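Local coordinates for protein probable nitrite reductase [nad(p)h] small subunit NIRD (Mycobacterium tuberculosis, PDB 4AIV) that probably serves as the small subunit that works with the large subunit NirB in the NADH-dependent reduction of nitrite to ammonium, at residues I7-T11 with Y101-V105; L28-G32 with Q112-V116; V51-S55 with L79-F83. All coordinates share one frame; numbering follows the deposited sequence.

In the fold
Contacts 1 and 2 lie side by side on the larger antiparallel sheet of this Rieske-like domain, with centres about 7 Å apart. Strand 110-117 joins them: it runs between the two strands of contact 1 and supplies one half of contact 2. Probable hydrogen bonds of 2.8 Å link them, from Thr-11 N to Val-113 O and from Arg-104 NH2 to Gln-112 OE1. Contact 3 belongs to the region of the smaller three-stranded sheet, its centre about 23 Å from that of contact 1 and 21 Å from that of contact 2; its nearest atoms come within about 8 Å of each without touching. Its loops probably correspond to the cluster-binding region of Rieske proteins.

Contact 1: I7-T11 with Y101-V105; sequences IQVWT and YPARV
Trp-10 and Arg-104 meet face to face. The guanidinium lies flat on the indole, with planes only 5° apart, and its CZ sits 3.7 Å from the centroid of the Trp-10 five-membered ring, a cation-pi interaction. The neighbouring methylene, Arg-104 CD, makes a CH-pi contact over the face of the Trp-10 six-membered ring, 3.8 Å from its centroid. Farther back along the chain, Arg-104 CG touches Trp-10 CZ3 at 3.6 Å. Arginine suits this place because its long, flat-ended chain can cover an indole with both carbon and charge. With CG set between the backbone N and the carbonyl carbon (chi1 68°) and the chain extended from CG to NE, the methylenes and then the guanidinium are laid in turn along the indole face, from its six-membered to its five-membered ring.

The two strands are not neighbours. In the six-stranded antiparallel sheet of the Rieske-like fold, strand 110-117 runs between 7-15 and 100-105, and the side chains meet across it, Trp-10 also resting on Ala-114. A polar bond from that middle strand steadies the stack, since Gln-112 OE1 is hydrogen-bonded to Arg-104 NH2.

The remaining contacts are van der Waals. Trp-10 CH2 lies 4.0 Å from Pro-102 CB, while its neighbour CZ3 is 3.8 Å from Pro-102 O. Two residues earlier on the same strand, Gln-8 packs its amide end against the proline ring without a hydrogen bond, NE2 lying 3.6 Å from Pro-102 CG; the position is exposed and suits a polar residue.

Contact 2: L28-G32 with Q112-V116; sequences LLDDG and QVARV
Asp-30 and Arg-115 meet side-on, carboxylate to guanidinium, where a type I beta turn from Leu-29 to Gly-32 faces strand 110-117. The turn lies between strands 25-28 and 34-39 at one end of the large antiparallel sheet, and strand 110-117 is next to the last at the other end. The contact therefore ties together distant parts of the curled sheet of a Rieske-like domain.

The two flat groups are nearly coplanar, 17° apart. Arg-115 NE gives a hydrogen bond of 2.7 Å to Asp-30 OD1, and Arg-115 NH2 one of 2.8 Å to Asp-30 OD2. Both oxygens use their syn lone pairs and lie close to the guanidinium plane, so two bonds fix the pair's rotation. Arg-115 CG lies between the backbone N and the carbonyl carbon, and the chain, extended from CG to NE, carries the charge to the turn.

The Asp-31 carboxylate is instead stacked almost parallel to the guanidinium, at 6°. Its CB lies over one face, toward the rim, and Asp-31 CG comes to 3.4 Å from Arg-115 CD. Asp-31 OD2 and Arg-115 NE, 3.8 Å apart, make a long salt bridge of charge alone, since no N-H points at the oxygen. Asp-31 OD1 is bonded to Ser-33 OG. The two carboxylates probably balance the arginine's charge, one in its plane and the other stacked.

Nearer the backbone of strand 110-117 the contact becomes apolar. Leu-29 CD2 packs on Val-113 CG1 at 3.8 Å, and CD1 rests on Arg-115 CB at 3.9 Å. Glycine suits position 32, where at a phi of 95° a CB would be jammed against the preceding carbonyl O; Gly-32 closes the turn by donating its N-H to Leu-29 O at 2.9 Å.

Contact 3: V51-S55 with L79-F83; sequences VDPFS and LKQAF
Phe-54 lies beneath the amide of Gln-81, with Gln-81 OE1 over the rim of one ring face, 3.1 Å from Phe-54 CD2. The amide reaches along the ring, tilted 37° to it, with NE2 3.2 Å from Phe-54 CZ. Both side chains place CG anti to the carbonyl carbon, which brings ring and amide together, and Gln-81 is extended beyond CG. A water donates to Gln-81 OE1 at 2.9 Å and to Asp-52 OD2 at 2.6 Å, bridging the two loops.

Asp-52 holds its CG anti to the backbone N (chi1 -179°); with chi2 -51°, this directs OD1 to the backbone of its own loop and OD2 toward the water. OD1 accepts from Phe-54 N and from Ser-55 N, an Asx turn and Asx motif. Leu-79 CD1 fits against this bend, 3.7 Å from Phe-54 CB. Pro-53, next to Asp-52 in sequence, packs its CG on Phe-83 CZ at 3.5 Å; the stiff proline ring and the buried phenyl group come from opposite directions.

The two loops probably correspond to the cluster-binding loops of Rieske proteins, yet neither segment offers a cysteine or histidine, the standard ligands of a Rieske [2Fe-2S] centre; Asp-52, Phe-54 and Leu-79 probably fill those positions.

Contact 1: I7-T11 with Y101-V105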
ATOM      1  N   ILE A   7      -1.373  -8.410 -17.853  1.00 22.90           N
ATOM      2  CA  ILE A   7      -0.914  -9.549 -17.064  1.00 21.31           C
ATOM      3  C   ILE A   7      -0.467  -9.091 -15.678  1.00 17.46           C
ATOM      4  O   ILE A   7       0.120  -8.023 -15.524  1.00 22.17           O
ATOM      5  CB  ILE A   7       0.221 -10.331 -17.750  1.00 25.04           C
ATOM      6  CG1 ILE A   7       1.377  -9.393 -18.083  1.00 27.90           C
ATOM      7  CG2 ILE A   7      -0.291 -11.027 -19.009  1.00 22.58           C
ATOM      8  CD1 ILE A   7       2.711 -10.012 -17.857  1.00 24.33           C
ATOM      9  N   GLN A   8      -0.754  -9.886 -14.662  1.00 19.29           N
ATOM     10  CA  GLN A   8      -0.289  -9.537 -13.330  1.00 16.63           C
ATOM     11  C   GLN A   8       1.043 -10.216 -13.032  1.00 17.58           C
ATOM     12  O   GLN A   8       1.165 -11.441 -13.114  1.00 16.96           O
ATOM     13  CB  GLN A   8      -1.344  -9.877 -12.283  1.00 15.02           C
ATOM     14  CG  GLN A   8      -2.592  -9.030 -12.427  1.00 24.62           C
ATOM     15  CD  GLN A   8      -3.686  -9.435 -11.467  1.00 27.35           C
ATOM     16  OE1 GLN A   8      -3.966 -10.621 -11.295  1.00 25.49           O
ATOM     17  NE2 GLN A   8      -4.309  -8.448 -10.828  1.00 28.09           N
ATOM     18  N   VAL A   9       2.049  -9.413 -12.710  1.00 14.88           N
ATOM     19  CA  VAL A   9       3.351  -9.957 -12.359  1.00 14.56           C
ATOM     20  C   VAL A   9       3.518  -9.885 -10.855  1.00 12.57           C
ATOM     21  O   VAL A   9       3.688  -8.795 -10.292  1.00 10.29           O
ATOM     22  CB  VAL A   9       4.485  -9.214 -13.057  1.00 13.18           C
ATOM     23  CG1 VAL A   9       5.835  -9.822 -12.648  1.00 14.57           C
ATOM     24  CG2 VAL A   9       4.290  -9.269 -14.567  1.00 14.83           C
ATOM     25  N   TRP A  10       3.450 -11.049 -10.209  1.00 10.27           N
ATOM     26  CA  TRP A  10       3.397 -11.120  -8.751  1.00 11.50           C
ATOM     27  C   TRP A  10       4.779 -11.159  -8.121  1.00 13.42           C
ATOM     28  O   TRP A  10       5.662 -11.901  -8.559  1.00 11.24           O
ATOM     29  CB  TRP A  10       2.570 -12.336  -8.287  1.00  9.62           C
ATOM     30  CG  TRP A  10       1.115 -12.237  -8.679  1.00  9.95           C
ATOM     31  CD1 TRP A  10       0.518 -12.798  -9.771  1.00 10.61           C
ATOM     32  CD2 TRP A  10       0.095 -11.508  -7.980  1.00 11.12           C
ATOM     33  NE1 TRP A  10      -0.825 -12.479  -9.787  1.00 13.70           N
ATOM     34  CE2 TRP A  10      -1.111 -11.680  -8.709  1.00 13.45           C
ATOM     35  CE3 TRP A  10       0.066 -10.729  -6.818  1.00  9.48           C
ATOM     36  CZ2 TRP A  10      -2.320 -11.101  -8.302  1.00 14.90           C
ATOM     37  CZ3 TRP A  10      -1.136 -10.152  -6.415  1.00 10.58           C
ATOM     38  CH2 TRP A  10      -2.311 -10.347  -7.156  1.00 13.24           C
ATOM     39  N   THR A  11       4.944 -10.342  -7.087  1.00  9.40           N
ATOM     40  CA  THR A  11       6.100 -10.401  -6.213  1.00 11.81           C
ATOM     41  C   THR A  11       5.632 -10.897  -4.852  1.00 11.37           C
ATOM     42  O   THR A  11       4.689 -10.352  -4.273  1.00 10.93           O
ATOM     43  CB  THR A  11       6.758  -9.011  -6.054  1.00  9.71           C
ATOM     44  OG1 THR A  11       7.283  -8.581  -7.316  1.00 12.23           O
ATOM     45  CG2 THR A  11       7.891  -9.054  -5.033  1.00 13.05           C
ATOM     46  N   TYR A 101      -1.672  -1.136  -6.084  1.00  8.63           N
ATOM     47  CA  TYR A 101      -1.209  -2.373  -6.697  1.00  9.74           C
ATOM     48  C   TYR A 101      -2.072  -3.512  -6.178  1.00  9.95           C
ATOM     49  O   TYR A 101      -2.383  -3.558  -4.985  1.00  9.52           O
ATOM     50  CB  TYR A 101       0.269  -2.640  -6.351  1.00  6.02           C
ATOM     51  CG  TYR A 101       1.216  -1.577  -6.861  1.00 11.26           C
ATOM     52  CD1 TYR A 101       1.406  -0.390  -6.156  1.00 10.74           C
ATOM     53  CD2 TYR A 101       1.904  -1.747  -8.058  1.00 11.33           C
ATOM     54  CE1 TYR A 101       2.276   0.594  -6.622  1.00 12.54           C
ATOM     55  CE2 TYR A 101       2.774  -0.768  -8.534  1.00 14.91           C
ATOM     56  CZ  TYR A 101       2.949   0.398  -7.816  1.00 13.04           C
ATOM     57  OH  TYR A 101       3.806   1.368  -8.295  1.00 14.90           O
ATOM     58  N   PRO A 102      -2.460  -4.437  -7.068  1.00 13.69           N
ATOM     59  CA  PRO A 102      -3.188  -5.617  -6.578  1.00 13.26           C
ATOM     60  C   PRO A 102      -2.373  -6.335  -5.504  1.00 10.63           C
ATOM     61  O   PRO A 102      -1.149  -6.483  -5.621  1.00 11.15           O
ATOM     62  CB  PRO A 102      -3.323  -6.499  -7.823  1.00 16.67           C
ATOM     63  CG  PRO A 102      -3.223  -5.526  -8.992  1.00 19.45           C
ATOM     64  CD  PRO A 102      -2.245  -4.461  -8.528  1.00 11.00           C
ATOM     65  N   ALA A 103      -3.051  -6.746  -4.443  1.00  9.86           N
ATOM     66  CA  ALA A 103      -2.399  -7.427  -3.339  1.00  9.98           C
ATOM     67  C   ALA A 103      -3.303  -8.555  -2.869  1.00 13.70           C
ATOM     68  O   ALA A 103      -4.516  -8.383  -2.726  1.00 13.63           O
ATOM     69  CB  ALA A 103      -2.110  -6.453  -2.210  1.00  8.35           C
ATOM     70  N   ARG A 104      -2.712  -9.718  -2.641  1.00 11.15           N
ATOM     71  CA  ARG A 104      -3.501 -10.875  -2.251  1.00 11.20           C
ATOM     72  C   ARG A 104      -2.806 -11.696  -1.176  1.00 12.34           C
ATOM     73  O   ARG A 104      -1.592 -11.561  -0.947  1.00  9.30           O
ATOM     74  CB  ARG A 104      -3.795 -11.756  -3.483  1.00  9.74           C
ATOM     75  CG  ARG A 104      -2.562 -12.434  -4.067  1.00 12.61           C
ATOM     76  CD  ARG A 104      -2.946 -13.326  -5.240  1.00 13.84           C
ATOM     77  NE  ARG A 104      -1.796 -14.038  -5.801  1.00 14.42           N
ATOM     78  CZ  ARG A 104      -1.828 -14.708  -6.948  1.00 17.28           C
ATOM     79  NH1 ARG A 104      -2.956 -14.749  -7.656  1.00 10.66           N
ATOM     80  NH2 ARG A 104      -0.733 -15.322  -7.396  1.00 15.66           N
ATOM     81  N   VAL A 105      -3.593 -12.530  -0.501  1.00  8.48           N
ATOM     82  CA  VAL A 105      -3.047 -13.546   0.386  1.00  7.66           C
ATOM     83  C   VAL A 105      -3.444 -14.901  -0.193  1.00  8.61           C
ATOM     84  O   VAL A 105      -4.635 -15.197  -0.329  1.00 11.45           O
ATOM     85  CB  VAL A 105      -3.569 -13.385   1.839  1.00  9.30           C
ATOM     86  CG1 VAL A 105      -2.814 -14.305   2.788  1.00  6.95           C
ATOM     87  CG2 VAL A 105      -3.447 -11.932   2.290  1.00  9.11           C
TER

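Contact 2: L28-G32 with Q112-V116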
ATOM      1  N   LEU A  28       9.777  -4.238  -2.706  1.00 11.96           N
ATOM      2  CA  LEU A  28      10.344  -3.951  -4.020  1.00 12.05           C
ATOM      3  C   LEU A  28       9.787  -4.934  -5.051  1.00 11.27           C
ATOM      4  O   LEU A  28       9.966  -6.144  -4.921  1.00 13.41           O
ATOM      5  CB  LEU A  28      11.875  -4.064  -3.948  1.00 11.64           C
ATOM      6  CG  LEU A  28      12.711  -3.803  -5.204  1.00 13.30           C
ATOM      7  CD1 LEU A  28      12.654  -2.337  -5.582  1.00 12.27           C
ATOM      8  CD2 LEU A  28      14.177  -4.251  -5.005  1.00 11.19           C
ATOM      9  N   LEU A  29       9.117  -4.428  -6.081  1.00 10.67           N
ATOM     10  CA  LEU A  29       8.556  -5.316  -7.096  1.00 11.47           C
ATOM     11  C   LEU A  29       9.606  -5.667  -8.150  1.00 14.62           C
ATOM     12  O   LEU A  29      10.697  -5.088  -8.177  1.00 10.91           O
ATOM     13  CB  LEU A  29       7.314  -4.709  -7.747  1.00  7.41           C
ATOM     14  CG  LEU A  29       6.190  -4.258  -6.805  1.00 11.48           C
ATOM     15  CD1 LEU A  29       4.984  -3.746  -7.613  1.00 11.47           C
ATOM     16  CD2 LEU A  29       5.788  -5.388  -5.839  1.00 11.43           C
ATOM     17  N   ASP A  30       9.265  -6.614  -9.016  1.00 13.27           N
ATOM     18  CA  ASP A  30      10.211  -7.163  -9.984  1.00 16.01           C
ATOM     19  C   ASP A  30      10.820  -6.094 -10.903  1.00 17.64           C
ATOM     20  O   ASP A  30      11.977  -6.213 -11.319  1.00 14.39           O
ATOM     21  CB  ASP A  30       9.513  -8.235 -10.819  1.00 15.46           C
ATOM     22  CG  ASP A  30       8.573  -7.642 -11.832  1.00 17.29           C
ATOM     23  OD1 ASP A  30       7.562  -7.009 -11.427  1.00 13.98           O
ATOM     24  OD2 ASP A  30       8.859  -7.784 -13.039  1.00 20.32           O
ATOM     25  N   ASP A  31      10.059  -5.039 -11.200  1.00 12.66           N
ATOM     26  CA  ASP A  31      10.541  -3.996 -12.110  1.00 15.93           C
ATOM     27  C   ASP A  31      11.161  -2.808 -11.372  1.00 13.39           C
ATOM     28  O   ASP A  31      11.506  -1.801 -11.984  1.00 13.13           O
ATOM     29  CB  ASP A  31       9.417  -3.512 -13.031  1.00 16.94           C
ATOM     30  CG  ASP A  31       8.418  -2.628 -12.313  1.00 19.80           C
ATOM     31  OD1 ASP A  31       8.306  -2.728 -11.068  1.00 17.26           O
ATOM     32  OD2 ASP A  31       7.729  -1.838 -12.992  1.00 29.00           O
ATOM     33  N   GLY A  32      11.289  -2.921 -10.054  1.00 13.96           N
ATOM     34  CA  GLY A  32      11.881  -1.854  -9.268  1.00 13.08           C
ATOM     35  C   GLY A  32      10.897  -0.882  -8.637  1.00 16.15           C
ATOM     36  O   GLY A  32      11.315  -0.003  -7.874  1.00 11.78           O
ATOM     37  N   GLN A 112       1.249 -11.542  -1.557  1.00  7.33           N
ATOM     38  CA  GLN A 112       1.862 -11.130  -2.812  1.00 12.10           C
ATOM     39  C   GLN A 112       1.323  -9.794  -3.275  1.00 10.69           C
ATOM     40  O   GLN A 112       0.195  -9.416  -2.942  1.00  9.57           O
ATOM     41  CB  GLN A 112       1.586 -12.153  -3.902  1.00  9.88           C
ATOM     42  CG  GLN A 112       2.100 -13.534  -3.603  1.00 11.76           C
ATOM     43  CD  GLN A 112       2.034 -14.406  -4.824  1.00 12.15           C
ATOM     44  OE1 GLN A 112       0.951 -14.799  -5.261  1.00 14.13           O
ATOM     45  NE2 GLN A 112       3.197 -14.702  -5.402  1.00 15.04           N
ATOM     46  N   VAL A 113       2.137  -9.100  -4.063  1.00  7.08           N
ATOM     47  CA  VAL A 113       1.761  -7.831  -4.654  1.00  7.45           C
ATOM     48  C   VAL A 113       2.074  -7.880  -6.138  1.00  9.70           C
ATOM     49  O   VAL A 113       3.163  -8.313  -6.537  1.00  9.23           O
ATOM     50  CB  VAL A 113       2.548  -6.657  -4.021  1.00  8.08           C
ATOM     51  CG1 VAL A 113       2.161  -5.339  -4.693  1.00  6.84           C
ATOM     52  CG2 VAL A 113       2.313  -6.593  -2.520  1.00  7.14           C
ATOM     53  N   ALA A 114       1.129  -7.439  -6.960  1.00  9.24           N
ATOM     54  CA  ALA A 114       1.330  -7.475  -8.400  1.00  9.70           C
ATOM     55  C   ALA A 114       1.586  -6.092  -8.964  1.00 11.36           C
ATOM     56  O   ALA A 114       1.172  -5.081  -8.400  1.00 11.16           O
ATOM     57  CB  ALA A 114       0.117  -8.092  -9.093  1.00 13.31           C
ATOM     58  N   ARG A 115       2.292  -6.048 -10.081  1.00 11.72           N
ATOM     59  CA  ARG A 115       2.236  -4.875 -10.931  1.00 14.88           C
ATOM     60  C   ARG A 115       1.599  -5.364 -12.215  1.00 14.79           C
ATOM     61  O   ARG A 115       1.733  -6.536 -12.583  1.00 16.42           O
ATOM     62  CB  ARG A 115       3.623  -4.293 -11.204  1.00 19.42           C
ATOM     63  CG  ARG A 115       4.516  -5.226 -11.981  1.00 16.20           C
ATOM     64  CD  ARG A 115       5.608  -4.490 -12.721  1.00 24.84           C
ATOM     65  NE  ARG A 115       6.506  -5.449 -13.347  1.00 23.66           N
ATOM     66  CZ  ARG A 115       6.682  -5.586 -14.658  1.00 24.33           C
ATOM     67  NH1 ARG A 115       6.037  -4.801 -15.511  1.00 20.90           N
ATOM     68  NH2 ARG A 115       7.525  -6.507 -15.111  1.00 18.35           N
ATOM     69  N   VAL A 116       0.889  -4.475 -12.892  1.00 15.23           N
ATOM     70  CA  VAL A 116       0.200  -4.845 -14.110  1.00 18.25           C
ATOM     71  C   VAL A 116       1.083  -4.514 -15.299  1.00 20.52           C
ATOM     72  O   VAL A 116       1.560  -3.384 -15.433  1.00 22.43           O
ATOM     73  CB  VAL A 116      -1.163  -4.125 -14.228  1.00 19.61           C
ATOM     74  CG1 VAL A 116      -1.800  -4.405 -15.579  1.00 21.14           C
ATOM     75  CG2 VAL A 116      -2.080  -4.552 -13.097  1.00 25.36           C
TER

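Contact 3: V51-S55 with L79-F83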
ATOM      1  N   VAL A  51       6.203   6.150  -2.463  1.00  8.94           N
ATOM      2  CA  VAL A  51       6.706   7.514  -2.562  1.00 11.33           C
ATOM      3  C   VAL A  51       5.602   8.551  -2.334  1.00 12.32           C
ATOM      4  O   VAL A  51       4.587   8.564  -3.039  1.00  9.87           O
ATOM      5  CB  VAL A  51       7.399   7.765  -3.919  1.00 13.23           C
ATOM      6  CG1 VAL A  51       7.923   9.193  -3.990  1.00 13.06           C
ATOM      7  CG2 VAL A  51       8.522   6.756  -4.136  1.00 11.75           C
ATOM      8  N   ASP A  52       5.805   9.407  -1.334  1.00  9.21           N
ATOM      9  CA  ASP A  52       4.906  10.532  -1.080  1.00 11.65           C
ATOM     10  C   ASP A  52       4.881  11.390  -2.330  1.00 12.28           C
ATOM     11  O   ASP A  52       5.924  11.865  -2.772  1.00 15.18           O
ATOM     12  CB  ASP A  52       5.388  11.348   0.131  1.00 11.64           C
ATOM     13  CG  ASP A  52       4.474  12.537   0.458  1.00 15.85           C
ATOM     14  OD1 ASP A  52       4.146  13.345  -0.449  1.00 14.76           O
ATOM     15  OD2 ASP A  52       4.086  12.679   1.638  1.00 13.94           O
ATOM     16  N   PRO A  53       3.688  11.590  -2.908  1.00 16.59           N
ATOM     17  CA  PRO A  53       3.589  12.294  -4.192  1.00 18.63           C
ATOM     18  C   PRO A  53       3.749  13.805  -4.063  1.00 19.55           C
ATOM     19  O   PRO A  53       3.781  14.493  -5.083  1.00 23.54           O
ATOM     20  CB  PRO A  53       2.174  11.954  -4.664  1.00 17.11           C
ATOM     21  CG  PRO A  53       1.409  11.786  -3.413  1.00 11.97           C
ATOM     22  CD  PRO A  53       2.368  11.141  -2.429  1.00 13.24           C
ATOM     23  N   PHE A  54       3.842  14.316  -2.840  1.00 16.48           N
ATOM     24  CA  PHE A  54       4.093  15.740  -2.650  1.00 21.99           C
ATOM     25  C   PHE A  54       5.595  15.994  -2.477  1.00 24.41           C
ATOM     26  O   PHE A  54       6.163  16.870  -3.136  1.00 29.54           O
ATOM     27  CB  PHE A  54       3.294  16.298  -1.461  1.00 15.18           C
ATOM     28  CG  PHE A  54       1.790  16.306  -1.675  1.00 18.48           C
ATOM     29  CD1 PHE A  54       1.167  17.390  -2.275  1.00 20.96           C
ATOM     30  CD2 PHE A  54       1.003  15.227  -1.275  1.00 19.25           C
ATOM     31  CE1 PHE A  54      -0.211  17.407  -2.471  1.00 17.83           C
ATOM     32  CE2 PHE A  54      -0.384  15.237  -1.468  1.00 19.95           C
ATOM     33  CZ  PHE A  54      -0.988  16.330  -2.066  1.00 17.60           C
ATOM     34  N   SER A  55       6.239  15.206  -1.615  1.00 20.93           N
ATOM     35  CA  SER A  55       7.646  15.427  -1.263  1.00 18.70           C
ATOM     36  C   SER A  55       8.628  14.565  -2.051  1.00 18.81           C
ATOM     37  O   SER A  55       9.810  14.892  -2.150  1.00 15.42           O
ATOM     38  CB  SER A  55       7.859  15.171   0.232  1.00 18.03           C
ATOM     39  OG  SER A  55       7.765  13.782   0.516  1.00 16.53           O
ATOM     40  N   LEU A  79       3.904  15.255   6.204  1.00 22.08           N
ATOM     41  CA  LEU A  79       2.868  16.123   5.663  1.00 20.26           C
ATOM     42  C   LEU A  79       1.467  15.794   6.175  1.00 20.26           C
ATOM     43  O   LEU A  79       0.567  16.624   6.075  1.00 18.74           O
ATOM     44  CB  LEU A  79       2.925  16.056   4.133  1.00 21.07           C
ATOM     45  CG  LEU A  79       4.297  16.453   3.565  1.00 24.06           C
ATOM     46  CD1 LEU A  79       4.390  16.237   2.058  1.00 19.37           C
ATOM     47  CD2 LEU A  79       4.615  17.908   3.907  1.00 20.16           C
ATOM     48  N   LYS A  80       1.298  14.589   6.726  1.00 18.44           N
ATOM     49  CA  LYS A  80       0.035  14.137   7.316  1.00 20.36           C
ATOM     50  C   LYS A  80      -1.173  14.260   6.381  1.00 21.85           C
ATOM     51  O   LYS A  80      -2.242  14.702   6.798  1.00 24.94           O
ATOM     52  CB  LYS A  80      -0.243  14.857   8.647  1.00 27.07           C
ATOM     53  CG  LYS A  80       0.676  14.443   9.798  1.00 30.38           C
ATOM     54  N   GLN A  81      -0.998  13.880   5.121  1.00 14.30           N
ATOM     55  CA  GLN A  81      -2.113  13.860   4.176  1.00 15.66           C
ATOM     56  C   GLN A  81      -2.626  12.430   4.002  1.00 13.74           C
ATOM     57  O   GLN A  81      -1.833  11.483   3.958  1.00 11.99           O
ATOM     58  CB  GLN A  81      -1.687  14.483   2.844  1.00 15.35           C
ATOM     59  CG  GLN A  81      -1.325  15.942   3.005  1.00 16.93           C
ATOM     60  CD  GLN A  81      -0.640  16.531   1.797  1.00 18.95           C
ATOM     61  OE1 GLN A  81       0.561  16.327   1.587  1.00 19.18           O
ATOM     62  NE2 GLN A  81      -1.390  17.285   1.002  1.00 19.64           N
ATOM     63  N   ALA A  82      -3.948  12.279   3.922  1.00 13.47           N
ATOM     64  CA  ALA A  82      -4.584  10.959   3.874  1.00 14.69           C
ATOM     65  C   ALA A  82      -4.722  10.416   2.453  1.00 14.05           C
ATOM     66  O   ALA A  82      -5.190  11.124   1.546  1.00 13.00           O
ATOM     67  CB  ALA A  82      -5.965  11.000   4.553  1.00 14.41           C
ATOM     68  N   PHE A  83      -4.309   9.162   2.269  1.00  9.17           N
ATOM     69  CA  PHE A  83      -4.463   8.452   1.002  1.00 14.87           C
ATOM     70  C   PHE A  83      -5.307   7.191   1.210  1.00 13.86           C
ATOM     71  O   PHE A  83      -4.984   6.353   2.052  1.00  8.82           O
ATOM     72  CB  PHE A  83      -3.094   8.079   0.410  1.00 11.86           C
ATOM     73  CG  PHE A  83      -2.254   9.274   0.025  1.00 15.63           C
ATOM     74  CD1 PHE A  83      -1.474   9.921   0.972  1.00 10.75           C
ATOM     75  CD2 PHE A  83      -2.251   9.755  -1.285  1.00 14.79           C
ATOM     76  CE1 PHE A  83      -0.700  11.026   0.630  1.00 14.27           C
ATOM     77  CE2 PHE A  83      -1.477  10.859  -1.633  1.00 12.60           C
ATOM     78  CZ  PHE A  83      -0.698  11.495  -0.669  1.00 13.97           C
TER
HETATM   79  O   HOH W   1       1.666  13.617   1.740  1.00 14.60           O